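Side-chain contacts in dihydrodipicolinate synthase (Bacillus anthracis, PDB 1XKY), which probably catalyses the pyruvate–aspartate semialdehyde condensation that opens the diaminopimelate route to lysine, as a TIM-barrel lyase: residues Y41-G46 with D79-V84; I50-T55 with R72-V77; T158-S163 with I185-D190. All blocks are in the same frame, centred on the assembly; numbering follows the deposited sequence.

Following the chain from the N terminus, the first element to take part is helix 32-44, whose last turn opens contact 1, closed when the chain reaches the loop before strand 84-87. Contact 2 nests inside that loop: strand 49-52 is a stave of the barrel wall, and helix 64-78 returns to cover it. The two touch, since Val84 of contact 1 packs on Val52 and Val74 of contact 2, and Pro83 O lies 2.9 Å from Ile50 N, a probable hydrogen bond. Contact 3 follows in series, closing the loop through strand 168-173 between helix 156-163 and the end of helix 178-187; its nearest atoms are about 16 Å from contact 1 and about 17 Å from contact 2.

Contact 1: residues Y41-G46 with D79-V84; sequences YLIDNG and DKRVPV
The guanidinium of Arg81 has the CD1 methyl of Ile43 over one face, centred on the group, with CD1 3.6 Å from Arg81 CZ. Round its rim the nitrogens turn to the end of helix 64-78 and to helix 32-44: NE bonds to the carbonyl of Val78, and NH2 to the carbonyl of Val77 and to Asn40 OD1. These bonds hold the flat group in place. In 41-46 the Tyr41 ring has a polar neighbour on one face, the amide ND2 of Asn45, offset toward the ring's rim. That amide is held by a nearly straight hydrogen bond of 2.8 Å from Asn45 ND2 to Tyr41 O (N-H...O 166°), which ties the side chain back to the carbonyl four residues earlier.

Ile43 CG1 lies anti to the carbonyl carbon (chi1 -67°) and the chain then runs extended, carrying CD1 out across the arginine, so the two side chains cross at about a right angle. The CG2 branch comes 3.9 Å from Arg81 NH1. CD1 has a second neighbour in Val82, whose CG2 stands 4.1 Å from Ile43 CD1.

The contact packs the end of helix 32-44 against the loop between helix 64-78 and strand 84-87, on the outside of the TIM barrel. No hydrogen bond passes between the segments. Asp44 OD1 stays 5.1 Å from Arg81 NH1, too far for a salt bridge, although its charge may still favour the arginine. The chemistry divides by direction: Arg81 NE and NH2 serve carbonyls and Asn40, leaving the flat pi face to the isoleucine methyl.

Contact 2: residues I50-T55 with R72-V77; sequences IVVGGT and RHVVSV
Val74 on helix 64-78 meets Val52 on strand 49-52, the two valines reaching toward each other tip to tip. Starting at the root of the helix residue, Val74 CB lies 3.9 Å from Val52 CG2, so even the branch point is within contact. Beyond it the chain forks. Val74 CG1, anti to its own backbone nitrogen (chi1 175°), presses on Val52 CG2 at 3.4 Å, closer than usual for two methyl carbons; the packing is tight at this one point. The same CG1 looks along the strand to Ile50, whose CG2 is a looser 4.4 Å from Val74 CG1. The other branch, Val74 CG2, settles beside Val52 CG1 at 3.9 Å and is only slightly farther from Val52 CG2, at 4.1 Å. One valine thus engages both methyls of the other, and the fork of Val74 is set across the end of Val52.

Everything here is carbon on carbon: no hydrogen bond joins the two segments, and all three touching residues are buried. Ile50 and Val52 point toward the helix from the outer surface of the barrel strand, while Val51 between them points the other way.

The arrangement is the strand-to-helix seam of a beta-alpha-beta crossover, strand 49-52, helix 64-78 and strand 84-87, within the TIM barrel. Val84 of the next strand touches both Val52 and Val74, Val39 of helix 32-44 lies against Ile50, and Met20 from a loop touches both Ile50 and Val74. Val52 is further covered by Leu70 and Tyr71, one turn earlier on the same helix.

Contact 3: residues T158-S163 with I185-D190; sequences TVVRLS and IEKTAD. With K (potassium ion), chain E; K (potassium ion), chain F.
Val160 and Ser163 of helix 156-163 pack on Lys187 and Thr188, where helix 178-187 ends. These are two successive outer helices of the TIM barrel, joined through strand 168-173. The apolar part is small. Val160 CG2 lies 3.7 Å from Lys187 CB, the base of a side chain whose end leads away from the contact, and the same methyl brushes Thr188 CG2. That threonine methyl also touches Ser163, its CG2 3.6 Å from Ser163 OG.

Hydrogen bonds form the second group. Ser163 OG stands between its backbone nitrogen and carbonyl carbon (chi1 80°), which turns it back along the helix to donate to Val160 O at 2.6 Å. It also accepts a hydrogen bond from water 1, which in turn takes the N-H of Ala189. This water is the polar bridge between the segments, since no direct hydrogen bond crosses.

Potassium ions make the third group, one on each segment. The ion on 185-190 is held by the carbonyl oxygens of Ile185, Thr188 and Ala189, the hydroxyl of Thr188, three waters and the carbonyl of Phe192. The site begins at the C-terminal end of helix 178-187 with Ile185 O and continues just after it; a helix end probably suits a cation. The other ion takes Ser163 O at 2.7 Å, two waters, and the carbonyls of Ile165, Glu166 and Ile168.

Thr188 serves both packing and metal: its CG2 faces Ser163, while OG1 bonds to Ile184 O and lies 2.8 Å from the potassium ion that Thr188 O also binds, at 3.1 Å.

Contact 1: residues Y41-G46 with D79-V84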
ATOM      1  N   TYR A  41      15.475 -36.848  -2.363  1.00 16.75           N
ATOM      2  CA  TYR A  41      14.101 -36.754  -1.880  1.00 17.13           C
ATOM      3  C   TYR A  41      13.220 -35.919  -2.830  1.00 16.48           C
ATOM      4  O   TYR A  41      12.135 -36.357  -3.248  1.00 16.11           O
ATOM      5  CB  TYR A  41      14.061 -36.184  -0.455  1.00 17.47           C
ATOM      6  CG  TYR A  41      12.651 -35.821  -0.028  1.00 18.43           C
ATOM      7  CD1 TYR A  41      11.798 -36.777   0.515  1.00 19.52           C
ATOM      8  CD2 TYR A  41      12.161 -34.533  -0.225  1.00 18.39           C
ATOM      9  CE1 TYR A  41      10.491 -36.455   0.878  1.00 21.43           C
ATOM     10  CE2 TYR A  41      10.860 -34.194   0.142  1.00 20.56           C
ATOM     11  CZ  TYR A  41      10.024 -35.157   0.689  1.00 21.86           C
ATOM     12  OH  TYR A  41       8.725 -34.820   1.047  1.00 21.72           O
ATOM     13  N   LEU A  42      13.687 -34.727  -3.185  1.00 16.17           N
ATOM     14  CA  LEU A  42      12.893 -33.837  -4.044  1.00 15.54           C
ATOM     15  C   LEU A  42      12.582 -34.481  -5.390  1.00 15.91           C
ATOM     16  O   LEU A  42      11.433 -34.475  -5.837  1.00 14.95           O
ATOM     17  CB  LEU A  42      13.595 -32.488  -4.246  1.00 15.05           C
ATOM     18  CG  LEU A  42      13.710 -31.629  -2.979  1.00 14.40           C
ATOM     19  CD1 LEU A  42      14.556 -30.390  -3.265  1.00 13.41           C
ATOM     20  CD2 LEU A  42      12.344 -31.263  -2.433  1.00 13.09           C
ATOM     21  N   ILE A  43      13.602 -35.062  -6.014  1.00 16.63           N
ATOM     22  CA  ILE A  43      13.437 -35.699  -7.315  1.00 17.46           C
ATOM     23  C   ILE A  43      12.418 -36.859  -7.280  1.00 17.50           C
ATOM     24  O   ILE A  43      11.678 -37.051  -8.244  1.00 17.62           O
ATOM     25  CB  ILE A  43      14.806 -36.128  -7.905  1.00 17.62           C
ATOM     26  CG1 ILE A  43      15.645 -34.881  -8.229  1.00 18.50           C
ATOM     27  CG2 ILE A  43      14.625 -36.971  -9.158  1.00 18.31           C
ATOM     28  CD1 ILE A  43      17.098 -35.176  -8.597  1.00 19.52           C
ATOM     29  N   ASP A  44      12.359 -37.588  -6.169  1.00 17.48           N
ATOM     30  CA  ASP A  44      11.369 -38.669  -5.992  1.00 17.94           C
ATOM     31  C   ASP A  44      10.006 -38.182  -5.509  1.00 17.62           C
ATOM     32  O   ASP A  44       9.070 -38.980  -5.399  1.00 17.74           O
ATOM     33  CB  ASP A  44      11.885 -39.714  -5.001  1.00 18.31           C
ATOM     34  CG  ASP A  44      13.121 -40.437  -5.501  0.70 19.40           C
ATOM     35  OD1 ASP A  44      13.377 -40.439  -6.727  0.70 19.91           O
ATOM     36  OD2 ASP A  44      13.844 -40.999  -4.651  0.70 21.91           O
ATOM     37  N   ASN A  45       9.894 -36.880  -5.236  1.00 17.11           N
ATOM     38  CA  ASN A  45       8.660 -36.283  -4.738  1.00 16.65           C
ATOM     39  C   ASN A  45       8.141 -35.138  -5.621  1.00 15.98           C
ATOM     40  O   ASN A  45       7.667 -34.125  -5.126  1.00 15.75           O
ATOM     41  CB  ASN A  45       8.858 -35.840  -3.281  1.00 16.61           C
ATOM     42  CG  ASN A  45       8.812 -37.009  -2.315  1.00 16.99           C
ATOM     43  OD1 ASN A  45       7.741 -37.365  -1.830  1.00 18.46           O
ATOM     44  ND2 ASN A  45       9.960 -37.636  -2.061  1.00 16.87           N
ATOM     45  N   GLY A  46       8.220 -35.318  -6.935  1.00 15.65           N
ATOM     46  CA  GLY A  46       7.567 -34.417  -7.893  1.00 15.37           C
ATOM     47  C   GLY A  46       8.338 -33.198  -8.381  1.00 15.04           C
ATOM     48  O   GLY A  46       7.833 -32.451  -9.229  1.00 15.15           O
ATOM     49  N   ASP A  79      23.047 -35.347 -11.388  1.00 19.61           N
ATOM     50  CA  ASP A  79      23.496 -36.281 -12.421  1.00 20.69           C
ATOM     51  C   ASP A  79      22.570 -36.206 -13.650  1.00 20.80           C
ATOM     52  O   ASP A  79      22.143 -37.223 -14.185  1.00 20.92           O
ATOM     53  CB  ASP A  79      23.548 -37.703 -11.826  1.00 20.99           C
ATOM     54  CG  ASP A  79      24.301 -38.693 -12.699  1.00 23.25           C
ATOM     55  OD1 ASP A  79      23.936 -39.884 -12.664  1.00 26.10           O
ATOM     56  OD2 ASP A  79      25.241 -38.299 -13.416  1.00 25.35           O
ATOM     57  N   LYS A  80      22.248 -34.978 -14.052  1.00 20.79           N
ATOM     58  CA  LYS A  80      21.437 -34.682 -15.238  1.00 20.90           C
ATOM     59  C   LYS A  80      19.979 -35.181 -15.227  1.00 20.47           C
ATOM     60  O   LYS A  80      19.320 -35.167 -16.264  1.00 20.85           O
ATOM     61  CB  LYS A  80      22.170 -35.153 -16.511  1.00 21.17           C
ATOM     62  CG  LYS A  80      23.435 -34.359 -16.813  1.00 21.63           C
ATOM     63  CD  LYS A  80      23.113 -32.940 -17.279  1.00 21.89           C
ATOM     64  CE  LYS A  80      24.381 -32.114 -17.442  1.00 22.50           C
ATOM     65  NZ  LYS A  80      24.067 -30.673 -17.649  1.00 22.61           N
ATOM     66  N   ARG A  81      19.462 -35.593 -14.072  1.00 19.97           N
ATOM     67  CA  ARG A  81      18.075 -36.084 -13.988  1.00 19.58           C
ATOM     68  C   ARG A  81      17.039 -34.972 -14.122  1.00 18.86           C
ATOM     69  O   ARG A  81      15.957 -35.190 -14.665  1.00 18.48           O
ATOM     70  CB  ARG A  81      17.841 -36.817 -12.672  1.00 19.48           C
ATOM     71  CG  ARG A  81      18.456 -38.206 -12.621  1.00 20.02           C
ATOM     72  CD  ARG A  81      18.246 -38.811 -11.240  1.00 20.09           C
ATOM     73  NE  ARG A  81      19.140 -38.207 -10.256  1.00 20.36           N
ATOM     74  CZ  ARG A  81      18.974 -38.277  -8.936  1.00 19.61           C
ATOM     75  NH1 ARG A  81      17.933 -38.909  -8.407  1.00 19.39           N
ATOM     76  NH2 ARG A  81      19.859 -37.700  -8.139  1.00 20.03           N
ATOM     77  N   VAL A  82      17.365 -33.800 -13.581  1.00 18.00           N
ATOM     78  CA  VAL A  82      16.547 -32.600 -13.737  1.00 17.66           C
ATOM     79  C   VAL A  82      17.487 -31.410 -13.920  1.00 17.45           C
ATOM     80  O   VAL A  82      18.651 -31.475 -13.506  1.00 17.28           O
ATOM     81  CB  VAL A  82      15.623 -32.349 -12.501  1.00 17.59           C
ATOM     82  CG1 VAL A  82      14.676 -33.520 -12.282  1.00 17.85           C
ATOM     83  CG2 VAL A  82      16.440 -32.051 -11.230  1.00 17.07           C
ATOM     84  N   PRO A  83      17.006 -30.326 -14.557  1.00 16.96           N
ATOM     85  CA  PRO A  83      17.851 -29.133 -14.660  1.00 16.80           C
ATOM     86  C   PRO A  83      18.227 -28.509 -13.310  1.00 16.43           C
ATOM     87  O   PRO A  83      17.406 -28.463 -12.398  1.00 15.74           O
ATOM     88  CB  PRO A  83      16.992 -28.158 -15.476  1.00 16.55           C
ATOM     89  CG  PRO A  83      16.007 -28.996 -16.168  1.00 16.94           C
ATOM     90  CD  PRO A  83      15.725 -30.142 -15.254  1.00 16.98           C
ATOM     91  N   VAL A  84      19.470 -28.040 -13.211  1.00 16.45           N
ATOM     92  CA  VAL A  84      19.977 -27.328 -12.032  1.00 16.46           C
ATOM     93  C   VAL A  84      20.098 -25.848 -12.387  1.00 16.39           C
ATOM     94  O   VAL A  84      20.843 -25.484 -13.289  1.00 16.02           O
ATOM     95  CB  VAL A  84      21.360 -27.867 -11.588  1.00 16.41           C
ATOM     96  CG1 VAL A  84      21.914 -27.053 -10.430  1.00 16.34           C
ATOM     97  CG2 VAL A  84      21.255 -29.333 -11.212  1.00 16.49           C
TER

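Contact 2: residues I50-T55 with R72-V77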
ATOM      1  N   ILE A  50      15.668 -28.035 -10.078  1.00 14.99           N
ATOM      2  CA  ILE A  50      16.129 -27.533  -8.792  1.00 15.91           C
ATOM      3  C   ILE A  50      16.798 -26.172  -8.931  1.00 16.16           C
ATOM      4  O   ILE A  50      17.753 -26.021  -9.689  1.00 16.40           O
ATOM      5  CB  ILE A  50      17.088 -28.520  -8.104  1.00 15.97           C
ATOM      6  CG1 ILE A  50      16.332 -29.798  -7.733  1.00 16.38           C
ATOM      7  CG2 ILE A  50      17.713 -27.882  -6.848  1.00 15.84           C
ATOM      8  CD1 ILE A  50      17.206 -30.890  -7.183  1.00 16.65           C
ATOM      9  N   VAL A  51      16.282 -25.192  -8.186  1.00 16.43           N
ATOM     10  CA  VAL A  51      16.944 -23.896  -8.048  1.00 16.88           C
ATOM     11  C   VAL A  51      17.873 -23.958  -6.833  1.00 17.08           C
ATOM     12  O   VAL A  51      17.427 -24.191  -5.706  1.00 16.43           O
ATOM     13  CB  VAL A  51      15.947 -22.718  -7.901  1.00 16.83           C
ATOM     14  CG1 VAL A  51      16.695 -21.397  -7.957  1.00 17.93           C
ATOM     15  CG2 VAL A  51      14.889 -22.771  -8.984  1.00 16.78           C
ATOM     16  N   VAL A  52      19.166 -23.766  -7.080  1.00 17.58           N
ATOM     17  CA  VAL A  52      20.183 -23.886  -6.047  1.00 18.36           C
ATOM     18  C   VAL A  52      20.705 -22.520  -5.637  1.00 18.31           C
ATOM     19  O   VAL A  52      21.082 -21.696  -6.489  1.00 18.23           O
ATOM     20  CB  VAL A  52      21.396 -24.702  -6.533  1.00 18.52           C
ATOM     21  CG1 VAL A  52      22.408 -24.882  -5.399  1.00 19.12           C
ATOM     22  CG2 VAL A  52      20.956 -26.044  -7.072  1.00 20.58           C
ATOM     23  N   GLY A  53      20.756 -22.311  -4.325  1.00 18.51           N
ATOM     24  CA  GLY A  53      21.331 -21.105  -3.739  1.00 18.85           C
ATOM     25  C   GLY A  53      20.539 -19.847  -4.033  1.00 18.86           C
ATOM     26  O   GLY A  53      21.118 -18.770  -4.180  1.00 19.04           O
ATOM     27  N   GLY A  54      19.219 -19.977  -4.138  1.00 19.04           N
ATOM     28  CA  GLY A  54      18.352 -18.813  -4.274  1.00 18.93           C
ATOM     29  C   GLY A  54      18.015 -18.229  -2.912  1.00 19.15           C
ATOM     30  O   GLY A  54      18.649 -18.563  -1.914  1.00 19.06           O
ATOM     31  N   THR A  55      16.999 -17.370  -2.871  1.00 19.22           N
ATOM     32  CA  THR A  55      16.537 -16.748  -1.623  1.00 19.43           C
ATOM     33  C   THR A  55      16.175 -17.786  -0.547  1.00 18.55           C
ATOM     34  O   THR A  55      16.582 -17.680   0.612  1.00 18.65           O
ATOM     35  CB  THR A  55      15.286 -15.903  -1.887  1.00 19.80           C
ATOM     36  OG1 THR A  55      15.422 -15.227  -3.151  1.00 21.82           O
ATOM     37  CG2 THR A  55      15.062 -14.894  -0.748  1.00 20.28           C
ATOM     38  N   ARG A  72      28.280 -26.979  -7.434  1.00 17.07           N
ATOM     39  CA  ARG A  72      29.061 -28.107  -7.926  1.00 17.58           C
ATOM     40  C   ARG A  72      28.554 -29.428  -7.345  1.00 16.98           C
ATOM     41  O   ARG A  72      28.401 -30.405  -8.067  1.00 16.94           O
ATOM     42  CB  ARG A  72      30.542 -27.903  -7.595  1.00 18.19           C
ATOM     43  CG  ARG A  72      31.453 -28.983  -8.116  1.00 20.94           C
ATOM     44  CD  ARG A  72      32.852 -28.862  -7.530  1.00 24.32           C
ATOM     45  NE  ARG A  72      33.589 -27.732  -8.093  1.00 26.46           N
ATOM     46  CZ  ARG A  72      33.908 -26.610  -7.450  1.00 29.97           C
ATOM     47  NH1 ARG A  72      33.570 -26.416  -6.174  1.00 32.01           N
ATOM     48  NH2 ARG A  72      34.587 -25.664  -8.094  1.00 30.27           N
ATOM     49  N   HIS A  73      28.278 -29.443  -6.048  1.00 16.34           N
ATOM     50  CA  HIS A  73      27.775 -30.649  -5.402  1.00 16.04           C
ATOM     51  C   HIS A  73      26.394 -31.056  -5.920  1.00 15.90           C
ATOM     52  O   HIS A  73      26.138 -32.233  -6.188  1.00 15.10           O
ATOM     53  CB  HIS A  73      27.705 -30.459  -3.895  1.00 16.10           C
ATOM     54  CG  HIS A  73      27.214 -31.673  -3.171  1.00 15.99           C
ATOM     55  ND1 HIS A  73      27.988 -32.801  -3.017  1.00 16.07           N
ATOM     56  CD2 HIS A  73      26.026 -31.947  -2.583  1.00 15.93           C
ATOM     57  CE1 HIS A  73      27.306 -33.711  -2.344  1.00 17.50           C
ATOM     58  NE2 HIS A  73      26.109 -33.220  -2.073  1.00 15.99           N
ATOM     59  N   VAL A  74      25.507 -30.075  -6.062  1.00 15.42           N
ATOM     60  CA  VAL A  74      24.161 -30.340  -6.536  1.00 15.45           C
ATOM     61  C   VAL A  74      24.188 -30.837  -7.987  1.00 15.47           C
ATOM     62  O   VAL A  74      23.455 -31.760  -8.339  1.00 15.30           O
ATOM     63  CB  VAL A  74      23.241 -29.096  -6.378  1.00 15.03           C
ATOM     64  CG1 VAL A  74      21.877 -29.354  -6.991  1.00 15.48           C
ATOM     65  CG2 VAL A  74      23.109 -28.710  -4.897  1.00 15.25           C
ATOM     66  N   VAL A  75      25.040 -30.247  -8.818  1.00 15.96           N
ATOM     67  CA  VAL A  75      25.234 -30.742 -10.181  1.00 16.76           C
ATOM     68  C   VAL A  75      25.659 -32.219 -10.166  1.00 17.27           C
ATOM     69  O   VAL A  75      25.136 -33.031 -10.933  1.00 17.56           O
ATOM     70  CB  VAL A  75      26.274 -29.865 -10.952  1.00 17.26           C
ATOM     71  CG1 VAL A  75      26.827 -30.587 -12.188  1.00 17.26           C
ATOM     72  CG2 VAL A  75      25.650 -28.531 -11.337  1.00 17.18           C
ATOM     73  N   SER A  76      26.595 -32.553  -9.281  1.00 17.81           N
ATOM     74  CA  SER A  76      27.085 -33.928  -9.128  1.00 18.44           C
ATOM     75  C   SER A  76      25.977 -34.902  -8.718  1.00 18.20           C
ATOM     76  O   SER A  76      25.811 -35.948  -9.333  1.00 18.32           O
ATOM     77  CB  SER A  76      28.222 -33.975  -8.096  1.00 18.38           C
ATOM     78  OG  SER A  76      28.636 -35.313  -7.860  1.00 21.06           O
ATOM     79  N   VAL A  77      25.233 -34.561  -7.670  1.00 18.16           N
ATOM     80  CA  VAL A  77      24.188 -35.441  -7.151  1.00 18.02           C
ATOM     81  C   VAL A  77      23.053 -35.583  -8.163  1.00 18.10           C
ATOM     82  O   VAL A  77      22.585 -36.696  -8.424  1.00 17.56           O
ATOM     83  CB  VAL A  77      23.646 -34.957  -5.779  1.00 18.08           C
ATOM     84  CG1 VAL A  77      22.485 -35.834  -5.304  1.00 18.08           C
ATOM     85  CG2 VAL A  77      24.754 -34.972  -4.747  1.00 18.16           C
TER

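Contact 3: residues T158-S163 with I185-D190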
ATOM      1  N   THR A 158       9.416  -4.493 -19.918  1.00 17.56           N
ATOM      2  CA  THR A 158      10.810  -4.861 -19.708  1.00 17.28           C
ATOM      3  C   THR A 158      11.022  -6.368 -19.879  1.00 17.21           C
ATOM      4  O   THR A 158      12.012  -6.795 -20.489  1.00 16.98           O
ATOM      5  CB  THR A 158      11.297  -4.386 -18.334  1.00 17.50           C
ATOM      6  OG1 THR A 158      11.186  -2.959 -18.278  1.00 17.03           O
ATOM      7  CG2 THR A 158      12.761  -4.801 -18.081  1.00 17.11           C
ATOM      8  N   VAL A 159      10.074  -7.166 -19.382  1.00 17.14           N
ATOM      9  CA  VAL A 159      10.151  -8.623 -19.511  1.00 17.47           C
ATOM     10  C   VAL A 159      10.054  -9.041 -20.965  1.00 17.67           C
ATOM     11  O   VAL A 159      10.808  -9.904 -21.415  1.00 17.29           O
ATOM     12  CB  VAL A 159       9.071  -9.358 -18.676  1.00 17.29           C
ATOM     13  CG1 VAL A 159       9.124 -10.871 -18.933  1.00 17.20           C
ATOM     14  CG2 VAL A 159       9.277  -9.083 -17.205  1.00 17.27           C
ATOM     15  N   VAL A 160       9.144  -8.406 -21.701  1.00 17.83           N
ATOM     16  CA  VAL A 160       8.989  -8.682 -23.124  1.00 18.10           C
ATOM     17  C   VAL A 160      10.289  -8.357 -23.875  1.00 17.81           C
ATOM     18  O   VAL A 160      10.773  -9.174 -24.645  1.00 17.75           O
ATOM     19  CB  VAL A 160       7.790  -7.907 -23.750  1.00 17.98           C
ATOM     20  CG1 VAL A 160       7.774  -8.072 -25.281  1.00 19.39           C
ATOM     21  CG2 VAL A 160       6.464  -8.377 -23.162  1.00 18.03           C
ATOM     22  N   ARG A 161      10.854  -7.176 -23.647  1.00 18.03           N
ATOM     23  CA  ARG A 161      12.133  -6.808 -24.281  1.00 18.34           C
ATOM     24  C   ARG A 161      13.221  -7.838 -23.958  1.00 18.21           C
ATOM     25  O   ARG A 161      13.949  -8.280 -24.846  1.00 18.87           O
ATOM     26  CB  ARG A 161      12.608  -5.427 -23.837  1.00 18.31           C
ATOM     27  CG  ARG A 161      11.739  -4.267 -24.272  1.00 19.36           C
ATOM     28  CD  ARG A 161      12.226  -2.980 -23.623  1.00 20.80           C
ATOM     29  NE  ARG A 161      13.561  -2.602 -24.086  1.00 21.76           N
ATOM     30  CZ  ARG A 161      14.381  -1.769 -23.448  1.00 22.82           C
ATOM     31  NH1 ARG A 161      14.024  -1.217 -22.302  1.00 23.88           N
ATOM     32  NH2 ARG A 161      15.568  -1.488 -23.961  1.00 24.19           N
ATOM     33  N   LEU A 162      13.326  -8.217 -22.683  1.00 17.99           N
ATOM     34  CA  LEU A 162      14.323  -9.200 -22.264  1.00 17.81           C
ATOM     35  C   LEU A 162      14.094 -10.579 -22.906  1.00 17.85           C
ATOM     36  O   LEU A 162      15.057 -11.259 -23.269  1.00 17.23           O
ATOM     37  CB  LEU A 162      14.390  -9.288 -20.734  1.00 17.75           C
ATOM     38  CG  LEU A 162      15.025  -8.060 -20.073  1.00 17.90           C
ATOM     39  CD1 LEU A 162      14.829  -8.082 -18.566  1.00 18.60           C
ATOM     40  CD2 LEU A 162      16.503  -7.945 -20.418  1.00 17.70           C
ATOM     41  N   SER A 163      12.826 -10.956 -23.093  1.00 17.99           N
ATOM     42  CA  SER A 163      12.472 -12.233 -23.725  1.00 18.68           C
ATOM     43  C   SER A 163      12.966 -12.339 -25.173  1.00 18.94           C
ATOM     44  O   SER A 163      13.103 -13.444 -25.699  1.00 19.06           O
ATOM     45  CB  SER A 163      10.955 -12.471 -23.694  1.00 18.35           C
ATOM     46  OG  SER A 163      10.296 -11.740 -24.718  1.00 19.38           O
ATOM     47  N   ILE A 185       2.611 -13.585 -20.728  1.00 19.14           N
ATOM     48  CA  ILE A 185       2.339 -14.810 -21.472  1.00 19.67           C
ATOM     49  C   ILE A 185       1.902 -14.461 -22.897  1.00 20.15           C
ATOM     50  O   ILE A 185       2.419 -15.012 -23.862  1.00 20.00           O
ATOM     51  CB  ILE A 185       1.269 -15.706 -20.773  1.00 19.49           C
ATOM     52  CG1 ILE A 185       1.826 -16.286 -19.463  1.00 19.61           C
ATOM     53  CG2 ILE A 185       0.812 -16.849 -21.704  1.00 19.45           C
ATOM     54  CD1 ILE A 185       0.766 -16.703 -18.449  1.00 19.51           C
ATOM     55  N   GLU A 186       0.970 -13.526 -23.014  1.00 21.30           N
ATOM     56  CA  GLU A 186       0.414 -13.130 -24.308  1.00 22.07           C
ATOM     57  C   GLU A 186       1.467 -12.502 -25.223  1.00 22.22           C
ATOM     58  O   GLU A 186       1.573 -12.851 -26.401  1.00 22.27           O
ATOM     59  CB  GLU A 186      -0.721 -12.137 -24.070  1.00 22.67           C
ATOM     60  CG  GLU A 186      -1.479 -11.682 -25.313  1.00 25.16           C
ATOM     61  CD  GLU A 186      -2.669 -10.799 -24.957  1.00 28.97           C
ATOM     62  OE1 GLU A 186      -3.483 -10.494 -25.859  1.00 32.45           O
ATOM     63  OE2 GLU A 186      -2.795 -10.415 -23.764  1.00 32.25           O
ATOM     64  N   LYS A 187       2.260 -11.594 -24.664  1.00 22.32           N
ATOM     65  CA  LYS A 187       3.145 -10.744 -25.461  1.00 22.54           C
ATOM     66  C   LYS A 187       4.511 -11.343 -25.783  1.00 22.14           C
ATOM     67  O   LYS A 187       5.233 -10.806 -26.629  1.00 21.83           O
ATOM     68  CB  LYS A 187       3.321  -9.391 -24.771  1.00 23.07           C
ATOM     69  CG  LYS A 187       2.061  -8.538 -24.801  1.00 24.33           C
ATOM     70  CD  LYS A 187       2.247  -7.234 -24.054  1.00 26.90           C
ATOM     71  CE  LYS A 187       1.119  -6.261 -24.359  1.00 28.32           C
ATOM     72  NZ  LYS A 187       1.383  -5.575 -25.665  1.00 31.12           N
ATOM     73  N   THR A 188       4.866 -12.444 -25.121  1.00 21.18           N
ATOM     74  CA  THR A 188       6.130 -13.130 -25.372  1.00 20.53           C
ATOM     75  C   THR A 188       5.901 -14.315 -26.309  1.00 20.97           C
ATOM     76  O   THR A 188       4.773 -14.794 -26.450  1.00 20.55           O
ATOM     77  CB  THR A 188       6.794 -13.613 -24.049  1.00 20.22           C
ATOM     78  OG1 THR A 188       5.904 -14.487 -23.337  1.00 19.13           O
ATOM     79  CG2 THR A 188       7.154 -12.432 -23.153  1.00 19.98           C
ATOM     80  N   ALA A 189       6.976 -14.795 -26.934  1.00 21.43           N
ATOM     81  CA  ALA A 189       6.915 -15.962 -27.832  1.00 22.06           C
ATOM     82  C   ALA A 189       6.544 -17.262 -27.105  1.00 22.65           C
ATOM     83  O   ALA A 189       6.662 -17.366 -25.876  1.00 22.10           O
ATOM     84  CB  ALA A 189       8.245 -16.135 -28.552  1.00 21.97           C
ATOM     85  N   ASP A 190       6.104 -18.259 -27.869  1.00 23.33           N
ATOM     86  CA  ASP A 190       5.701 -19.550 -27.298  1.00 23.80           C
ATOM     87  C   ASP A 190       6.822 -20.215 -26.506  1.00 23.66           C
ATOM     88  O   ASP A 190       6.551 -20.995 -25.591  1.00 23.98           O
ATOM     89  CB  ASP A 190       5.233 -20.514 -28.393  1.00 24.19           C
ATOM     90  CG  ASP A 190       3.917 -20.098 -29.031  1.00 25.88           C
ATOM     91  OD1 ASP A 190       3.217 -19.210 -28.484  1.00 26.76           O
ATOM     92  OD2 ASP A 190       3.583 -20.684 -30.087  1.00 27.80           O
TER
HETATM   93  K     K E1806       4.579 -16.819 -24.152  1.00 21.04           K
HETATM   94  K     K F1807      14.395 -15.777 -25.507  1.00 17.72           K
HETATM   95  O   HOH W   1       9.419 -13.153 -26.661  1.00 22.94           O
HETATM   96  O   HOH W   2       2.893 -17.821 -25.967  1.00 27.26           O
HETATM   97  O   HOH W   3       4.728 -17.469 -21.446  1.00 21.72           O
HETATM   98  O   HOH W   4       3.668 -19.815 -23.970  1.00 43.98           O
HETATM   99  O   HOH W   5      12.408 -17.873 -25.031  1.00 24.73           O
HETATM  100  O   HOH W   6      14.495 -15.778 -28.136  1.00 23.77           O